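Local coordinates for protein glutathione S-transferase domain (Burkholderia graminis, PDB 4MF5) that binds glutathione and probably transfers it to electrophilic substrates, as a dimeric member of the glutathione S-transferase superfamily, at residues Gly147-His159 with Pro171-Leu183. Numbering follows the deposited sequence.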
ATOM      1  N   GLY A 147      -4.123   0.697   5.030  1.00  8.46           N
ATOM      2  CA  GLY A 147      -5.100   0.800   6.106  1.00  8.45           C
ATOM      3  C   GLY A 147      -5.207  -0.486   6.909  1.00  8.34           C
ATOM      4  O   GLY A 147      -4.801  -0.565   8.067  1.00  9.01           O
ATOM      5  N   ILE A 148      -5.788  -1.525   6.299  1.00  7.99           N
ATOM      6  CA  ILE A 148      -6.062  -2.775   6.980  1.00  8.32           C
ATOM      7  C   ILE A 148      -4.822  -3.387   7.641  1.00  7.81           C
ATOM      8  O   ILE A 148      -4.804  -3.664   8.844  1.00  8.68           O
ATOM      9  CB  ILE A 148      -6.690  -3.788   6.010  1.00  8.15           C
ATOM     10  CG1 ILE A 148      -8.044  -3.315   5.460  1.00  9.27           C
ATOM     11  CG2 ILE A 148      -6.762  -5.188   6.640  1.00  8.85           C
ATOM     12  CD1 ILE A 148      -9.169  -3.386   6.459  1.00 11.48           C
ATOM     13  N   GLY A 149      -3.781  -3.643   6.854  1.00  8.00           N
ATOM     14  CA  GLY A 149      -2.619  -4.328   7.413  1.00  8.22           C
ATOM     15  C   GLY A 149      -1.951  -3.549   8.529  1.00  8.16           C
ATOM     16  O   GLY A 149      -1.715  -4.073   9.624  1.00  8.58           O
ATOM     17  N   PRO A 150      -1.627  -2.283   8.275  1.00  8.22           N
ATOM     18  CA  PRO A 150      -0.920  -1.520   9.316  1.00  9.40           C
ATOM     19  C   PRO A 150      -1.753  -1.341  10.579  1.00  8.53           C
ATOM     20  O   PRO A 150      -1.210  -1.488  11.684  1.00  9.40           O
ATOM     21  CB  PRO A 150      -0.584  -0.209   8.603  1.00  9.91           C
ATOM     22  CG  PRO A 150      -0.478  -0.598   7.158  1.00  9.77           C
ATOM     23  CD  PRO A 150      -1.602  -1.583   6.973  1.00  8.74           C
ATOM     24  N   MET A 151      -3.039  -1.031  10.447  1.00  8.20           N
ATOM     25  CA  MET A 151      -3.844  -0.721  11.624  1.00  8.41           C
ATOM     26  C   MET A 151      -4.222  -1.985  12.403  1.00  8.67           C
ATOM     27  O   MET A 151      -4.148  -2.003  13.634  1.00  9.13           O
ATOM     28  CB  MET A 151      -5.063   0.100  11.220  1.00  8.94           C
ATOM     29  CG  MET A 151      -4.719   1.458  10.658  1.00  9.60           C
ATOM     30  SD  MET A 151      -3.856   2.526  11.858  1.00 11.51           S
ATOM     31  CE  MET A 151      -2.145   2.384  11.331  1.00 13.53           C
ATOM     32  N   PHE A 152      -4.641  -3.048  11.704  1.00  8.42           N
ATOM     33  CA  PHE A 152      -4.890  -4.298  12.398  1.00  8.58           C
ATOM     34  C   PHE A 152      -3.599  -4.760  13.070  1.00  8.51           C
ATOM     35  O   PHE A 152      -3.619  -5.284  14.186  1.00  9.83           O
ATOM     36  CB  PHE A 152      -5.392  -5.404  11.460  1.00  8.28           C
ATOM     37  CG  PHE A 152      -6.818  -5.259  10.940  1.00  8.16           C
ATOM     38  CD1 PHE A 152      -7.603  -4.123  11.108  1.00  8.69           C
ATOM     39  CD2 PHE A 152      -7.356  -6.318  10.236  1.00  8.48           C
ATOM     40  CE1 PHE A 152      -8.882  -4.059  10.567  1.00  8.69           C
ATOM     41  CE2 PHE A 152      -8.627  -6.254   9.686  1.00  8.93           C
ATOM     42  CZ  PHE A 152      -9.387  -5.132   9.842  1.00  8.68           C
ATOM     43  N   GLY A 153      -2.466  -4.592  12.406  1.00  8.74           N
ATOM     44  CA  GLY A 153      -1.194  -4.974  12.977  1.00  9.50           C
ATOM     45  C   GLY A 153      -0.865  -4.221  14.254  1.00  9.38           C
ATOM     46  O   GLY A 153      -0.336  -4.801  15.198  1.00 10.72           O
ATOM     47  N   GLN A 154      -1.146  -2.927  14.304  1.00  8.98           N
ATOM     48  CA  GLN A 154      -0.873  -2.161  15.513  1.00  9.36           C
ATOM     49  C   GLN A 154      -1.801  -2.605  16.634  1.00  9.64           C
ATOM     50  O   GLN A 154      -1.392  -2.697  17.801  1.00 10.51           O
ATOM     51  CB  GLN A 154      -0.969  -0.643  15.328  1.00  9.65           C
ATOM     52  CG  GLN A 154      -0.079  -0.044  14.254  1.00 10.72           C
ATOM     53  CD  GLN A 154       1.243  -0.715  14.179  1.00 11.20           C
ATOM     54  OE1 GLN A 154       2.083  -0.585  15.095  1.00 12.00           O
ATOM     55  NE2 GLN A 154       1.477  -1.443  13.095  1.00 11.75           N
ATOM     56  N   LEU A 155      -3.065  -2.904  16.323  1.00  9.50           N
ATOM     57  CA  LEU A 155      -3.960  -3.448  17.340  1.00  9.26           C
ATOM     58  C   LEU A 155      -3.419  -4.767  17.860  1.00 10.13           C
ATOM     59  O   LEU A 155      -3.417  -5.030  19.078  1.00 11.12           O
ATOM     60  CB  LEU A 155      -5.375  -3.585  16.804  1.00 10.03           C
ATOM     61  CG  LEU A 155      -6.387  -4.184  17.801  1.00 10.40           C
ATOM     62  CD1 LEU A 155      -6.311  -3.489  19.169  1.00 11.64           C
ATOM     63  CD2 LEU A 155      -7.791  -4.114  17.236  1.00 10.73           C
ATOM     64  N   GLY A 156      -2.966  -5.642  16.967  1.00 10.43           N
ATOM     65  CA  GLY A 156      -2.394  -6.884  17.406  1.00 11.96           C
ATOM     66  C   GLY A 156      -1.240  -6.682  18.371  1.00 12.24           C
ATOM     67  O   GLY A 156      -1.110  -7.388  19.388  1.00 13.96           O
ATOM     68  N   PHE A 157      -0.372  -5.730  18.056  1.00 11.92           N
ATOM     69  CA  PHE A 157       0.729  -5.440  18.962  1.00 12.17           C
ATOM     70  C   PHE A 157       0.208  -5.004  20.334  1.00 11.63           C
ATOM     71  O   PHE A 157       0.555  -5.596  21.343  1.00 13.61           O
ATOM     72  CB  PHE A 157       1.687  -4.381  18.409  1.00 12.84           C
ATOM     73  CG  PHE A 157       2.763  -4.058  19.394  1.00 12.74           C
ATOM     74  CD1 PHE A 157       3.741  -4.982  19.673  1.00 14.18           C
ATOM     75  CD2 PHE A 157       2.727  -2.883  20.145  1.00 11.97           C
ATOM     76  CE1 PHE A 157       4.704  -4.740  20.631  1.00 14.65           C
ATOM     77  CE2 PHE A 157       3.698  -2.625  21.110  1.00 13.03           C
ATOM     78  CZ  PHE A 157       4.677  -3.559  21.350  1.00 13.72           C
ATOM     79  N   PHE A 158      -0.619  -3.968  20.371  1.00 10.57           N
ATOM     80  CA  PHE A 158      -1.004  -3.414  21.660  1.00 10.70           C
ATOM     81  C   PHE A 158      -1.924  -4.324  22.450  1.00 11.52           C
ATOM     82  O   PHE A 158      -1.921  -4.265  23.676  1.00 14.24           O
ATOM     83  CB  PHE A 158      -1.570  -2.010  21.523  1.00 11.29           C
ATOM     84  CG  PHE A 158      -0.513  -0.997  21.189  1.00 10.28           C
ATOM     85  CD1 PHE A 158       0.427  -0.618  22.143  1.00 11.34           C
ATOM     86  CD2 PHE A 158      -0.402  -0.470  19.906  1.00 10.29           C
ATOM     87  CE1 PHE A 158       1.426   0.277  21.832  1.00 11.96           C
ATOM     88  CE2 PHE A 158       0.611   0.422  19.603  1.00 11.42           C
ATOM     89  CZ  PHE A 158       1.520   0.807  20.559  1.00 12.53           C
ATOM     90  N   HIS A 159      -2.711  -5.170  21.796  1.00 11.81           N
ATOM     91  CA  HIS A 159      -3.584  -6.085  22.501  1.00 12.70           C
ATOM     92  C   HIS A 159      -2.868  -7.355  22.927  1.00 14.01           C
ATOM     93  O   HIS A 159      -2.959  -7.749  24.094  1.00 18.43           O
ATOM     94  CB  HIS A 159      -4.803  -6.432  21.661  1.00 11.85           C
ATOM     95  CG  HIS A 159      -5.735  -7.383  22.326  1.00 11.68           C
ATOM     96  ND1 HIS A 159      -6.214  -7.181  23.598  1.00 13.12           N
ATOM     97  CD2 HIS A 159      -6.273  -8.548  21.889  1.00 12.44           C
ATOM     98  CE1 HIS A 159      -7.026  -8.174  23.905  1.00 13.65           C
ATOM     99  NE2 HIS A 159      -7.082  -9.010  22.885  1.00 14.15           N
ATOM    100  N   PRO A 171      -3.144   3.508  23.563  1.00 11.61           N
ATOM    101  CA  PRO A 171      -2.768   3.091  22.209  1.00 10.93           C
ATOM    102  C   PRO A 171      -3.644   1.942  21.726  1.00 10.41           C
ATOM    103  O   PRO A 171      -4.147   1.979  20.591  1.00 11.12           O
ATOM    104  CB  PRO A 171      -1.296   2.698  22.333  1.00 12.69           C
ATOM    105  CG  PRO A 171      -0.822   3.480  23.506  1.00 16.99           C
ATOM    106  CD  PRO A 171      -1.982   3.513  24.456  1.00 12.80           C
ATOM    107  N   ARG A 172      -3.856   0.930  22.562  1.00 11.01           N
ATOM    108  CA  ARG A 172      -4.740  -0.152  22.153  1.00 11.20           C
ATOM    109  C   ARG A 172      -6.089   0.395  21.687  1.00 11.14           C
ATOM    110  O   ARG A 172      -6.601   0.022  20.631  1.00 11.63           O
ATOM    111  CB  ARG A 172      -4.925  -1.145  23.300  1.00 11.99           C
ATOM    112  CG  ARG A 172      -5.756  -2.366  22.889  1.00 13.71           C
ATOM    113  CD  ARG A 172      -6.287  -3.116  24.095  1.00 15.96           C
ATOM    114  NE  ARG A 172      -7.292  -2.298  24.752  1.00 18.85           N
ATOM    115  CZ  ARG A 172      -7.784  -2.527  25.958  1.00 25.53           C
ATOM    116  NH1 ARG A 172      -7.369  -3.567  26.659  1.00 32.86           N
ATOM    117  NH2 ARG A 172      -8.691  -1.703  26.459  1.00 30.73           N
ATOM    118  N   ASP A 173      -6.674   1.271  22.487  1.00 11.02           N
ATOM    119  CA  ASP A 173      -7.999   1.775  22.186  1.00 11.56           C
ATOM    120  C   ASP A 173      -8.060   2.588  20.890  1.00 10.49           C
ATOM    121  O   ASP A 173      -9.061   2.546  20.172  1.00 10.93           O
ATOM    122  CB  ASP A 173      -8.548   2.548  23.364  1.00 14.46           C
ATOM    123  CG  ASP A 173      -8.894   1.634  24.562  1.00 18.44           C
ATOM    124  OD1 ASP A 173      -8.846   0.386  24.423  1.00 21.66           O
ATOM    125  OD2 ASP A 173      -9.213   2.175  25.605  1.00 24.68           O
ATOM    126  N   ARG A 174      -6.994   3.325  20.606  1.00 10.32           N
ATOM    127  CA  ARG A 174      -6.869   4.035  19.338  1.00 10.47           C
ATOM    128  C   ARG A 174      -6.991   3.060  18.162  1.00  9.61           C
ATOM    129  O   ARG A 174      -7.705   3.317  17.180  1.00 10.03           O
ATOM    130  CB  ARG A 174      -5.523   4.772  19.331  1.00 11.05           C
ATOM    131  CG  ARG A 174      -5.052   5.261  17.979  1.00 12.19           C
ATOM    132  CD  ARG A 174      -3.741   6.020  18.129  1.00 12.50           C
ATOM    133  NE  ARG A 174      -3.106   6.374  16.866  1.00 13.68           N
ATOM    134  CZ  ARG A 174      -3.424   7.418  16.130  1.00 13.46           C
ATOM    135  NH1 ARG A 174      -4.369   8.258  16.531  1.00 15.87           N
ATOM    136  NH2 ARG A 174      -2.782   7.631  14.980  1.00 16.60           N
ATOM    137  N   TYR A 175      -6.277   1.948  18.241  1.00  9.07           N
ATOM    138  CA  TYR A 175      -6.278   0.982  17.145  1.00  9.20           C
ATOM    139  C   TYR A 175      -7.532   0.108  17.130  1.00  9.30           C
ATOM    140  O   TYR A 175      -7.923  -0.374  16.066  1.00  9.43           O
ATOM    141  CB  TYR A 175      -4.959   0.188  17.074  1.00  9.40           C
ATOM    142  CG  TYR A 175      -3.806   1.136  16.869  1.00  8.96           C
ATOM    143  CD1 TYR A 175      -3.657   1.835  15.680  1.00  9.13           C
ATOM    144  CD2 TYR A 175      -2.910   1.410  17.893  1.00  9.64           C
ATOM    145  CE1 TYR A 175      -2.668   2.780  15.523  1.00  9.67           C
ATOM    146  CE2 TYR A 175      -1.907   2.343  17.743  1.00  9.71           C
ATOM    147  CZ  TYR A 175      -1.794   3.038  16.562  1.00 10.00           C
ATOM    148  OH  TYR A 175      -0.821   4.002  16.458  1.00 11.63           O
ATOM    149  N   VAL A 176      -8.218  -0.064  18.268  1.00  9.78           N
ATOM    150  CA  VAL A 176      -9.550  -0.668  18.260  1.00  9.68           C
ATOM    151  C   VAL A 176     -10.498   0.206  17.457  1.00  9.39           C
ATOM    152  O   VAL A 176     -11.219  -0.280  16.582  1.00 10.00           O
ATOM    153  CB  VAL A 176     -10.092  -0.880  19.688  1.00 10.44           C
ATOM    154  CG1 VAL A 176     -11.545  -1.290  19.636  1.00 12.05           C
ATOM    155  CG2 VAL A 176      -9.272  -1.927  20.419  1.00 12.14           C
ATOM    156  N   ALA A 177     -10.524   1.501  17.758  1.00  9.82           N
ATOM    157  CA  ALA A 177     -11.433   2.394  17.064  1.00 10.34           C
ATOM    158  C   ALA A 177     -11.151   2.396  15.562  1.00  9.49           C
ATOM    159  O   ALA A 177     -12.070   2.341  14.744  1.00 10.21           O
ATOM    160  CB  ALA A 177     -11.332   3.801  17.635  1.00 11.44           C
ATOM    161  N   GLU A 178      -9.880   2.449  15.194  1.00  9.70           N
ATOM    162  CA  GLU A 178      -9.534   2.510  13.780  1.00  9.41           C
ATOM    163  C   GLU A 178      -9.846   1.170  13.082  1.00  9.27           C
ATOM    164  O   GLU A 178     -10.298   1.153  11.937  1.00  9.38           O
ATOM    165  CB  GLU A 178      -8.081   2.894  13.610  1.00  9.79           C
ATOM    166  CG  GLU A 178      -7.597   2.946  12.178  1.00 10.69           C
ATOM    167  CD  GLU A 178      -8.318   3.896  11.265  1.00 11.97           C
ATOM    168  OE1 GLU A 178      -9.150   4.728  11.716  1.00 11.56           O
ATOM    169  OE2 GLU A 178      -8.042   3.820  10.032  1.00 14.63           O
ATOM    170  N   SER A 179      -9.579   0.056  13.758  1.00  9.02           N
ATOM    171  CA  SER A 179      -9.900  -1.251  13.168  1.00  8.75           C
ATOM    172  C   SER A 179     -11.402  -1.418  12.972  1.00  8.79           C
ATOM    173  O   SER A 179     -11.829  -1.936  11.944  1.00  9.08           O
ATOM    174  CB  SER A 179      -9.303  -2.373  14.022  1.00  8.97           C
ATOM    175  OG  SER A 179      -7.885  -2.356  14.019  1.00  9.73           O
ATOM    176  N   LYS A 180     -12.204  -0.964  13.942  1.00  9.21           N
ATOM    177  CA  LYS A 180     -13.659  -0.964  13.754  1.00  9.16           C
ATOM    178  C   LYS A 180     -14.062  -0.108  12.559  1.00  9.36           C
ATOM    179  O   LYS A 180     -14.943  -0.493  11.785  1.00  9.65           O
ATOM    180  CB  LYS A 180     -14.390  -0.458  14.985  1.00  9.94           C
ATOM    181  CG  LYS A 180     -14.395  -1.391  16.180  1.00 11.02           C
ATOM    182  CD  LYS A 180     -15.081  -0.677  17.336  1.00 14.62           C
ATOM    183  CE  LYS A 180     -15.227  -1.504  18.587  1.00 17.91           C
ATOM    184  NZ  LYS A 180     -15.824  -0.673  19.660  1.00 22.34           N
ATOM    185  N   ARG A 181     -13.451   1.066  12.416  1.00  9.48           N
ATOM    186  CA  ARG A 181     -13.781   1.953  11.304  1.00  9.31           C
ATOM    187  C   ARG A 181     -13.489   1.255   9.976  1.00  8.47           C
ATOM    188  O   ARG A 181     -14.304   1.273   9.053  1.00  9.45           O
ATOM    189  CB  ARG A 181     -13.009   3.261  11.432  1.00  9.60           C
ATOM    190  CG  ARG A 181     -13.498   4.349  10.464  1.00 10.56           C
ATOM    191  CD  ARG A 181     -12.543   5.531  10.402  1.00 11.34           C
ATOM    192  NE  ARG A 181     -11.282   5.160   9.782  1.00 10.67           N
ATOM    193  CZ  ARG A 181     -11.129   4.905   8.493  1.00 10.76           C
ATOM    194  NH1 ARG A 181     -12.109   5.144   7.626  1.00 12.26           N
ATOM    195  NH2 ARG A 181      -9.983   4.433   8.038  1.00 11.64           N
ATOM    196  N   LEU A 182     -12.324   0.637   9.873  1.00  8.43           N
ATOM    197  CA  LEU A 182     -11.939  -0.081   8.663  1.00  8.23           C
ATOM    198  C   LEU A 182     -12.849  -1.256   8.375  1.00  8.28           C
ATOM    199  O   LEU A 182     -13.208  -1.492   7.216  1.00  8.97           O
ATOM    200  CB  LEU A 182     -10.483  -0.543   8.785  1.00  8.45           C
ATOM    201  CG  LEU A 182      -9.443   0.572   8.731  1.00  8.81           C
ATOM    202  CD1 LEU A 182      -8.125   0.085   9.265  1.00  9.44           C
ATOM    203  CD2 LEU A 182      -9.284   1.079   7.300  1.00 10.70           C
ATOM    204  N   LEU A 183     -13.221  -2.011   9.400  1.00  8.53           N
ATOM    205  CA  LEU A 183     -14.193  -3.096   9.217  1.00  8.51           C
ATOM    206  C   LEU A 183     -15.504  -2.549   8.689  1.00  9.27           C
ATOM    207  O   LEU A 183     -16.156  -3.195   7.877  1.00  9.52           O
ATOM    208  CB  LEU A 183     -14.389  -3.874  10.515  1.00  8.98           C
ATOM    209  CG  LEU A 183     -13.228  -4.805  10.883  1.00  9.19           C
ATOM    210  CD1 LEU A 183     -13.327  -5.232  12.352  1.00 10.50           C
ATOM    211  CD2 LEU A 183     -13.164  -6.018   9.985  1.00  9.96           C
TER
HETATM  212  O   HOH W   1      -5.746  -5.757  25.890  1.00 20.64           O
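Y175 fits as a knob among M151, Q154, L155 and F158 where 147-159 and 171-183, on two consecutive, roughly antiparallel helices, pack in the all-helical C-terminal domain of the glutathione S-transferase fold. The axes of these two segments approach to 8.5 Å, at 145° between their directions. Two further knobs-into-holes extend the packing: L155 sits among R172, Y175, V176 and S179, and L182 among G147, I148, M151 and F152. No direct hydrogen bond crosses between 147-159 and 171-183.

Aromatic contacts dominate one side. Q154 CB makes a CH-pi contact over the centre of the Y175 ring, 3.6 Å from its centroid. M151 SD meets the edge of the same ring, a Met-aromatic contact, 3.9 Å from Y175 CE1. The F158 and Y175 rings lie rim to rim, their planes only 6° apart. P171 CB sits over one face of F158, and F157 CD2 over the other.

The polar ends of Q154 and Y175 face the second subunit. Q154 OE1 bonds to Y175 OH and R174 NH2 of the second subunit, and the reciprocal bonds also form. Q154 bends at chi2, -37°, and its NE2 turns back to bond P150 O at 3.0 Å.

Aliphatic contacts also join the segments. L155 CD1 reaches V176 CG2 at 3.6 Å, and M151 CB lies as close to L182 CD1.

One polar atom lies beside a ring: the buried S179 hydroxyl touches F152 CD1, but its bond goes to Y175 O within its own helix.

Where H159 meets R172, a water oxygen lies 2.7 Å from H159 ND1 and accepts from R172 NH1.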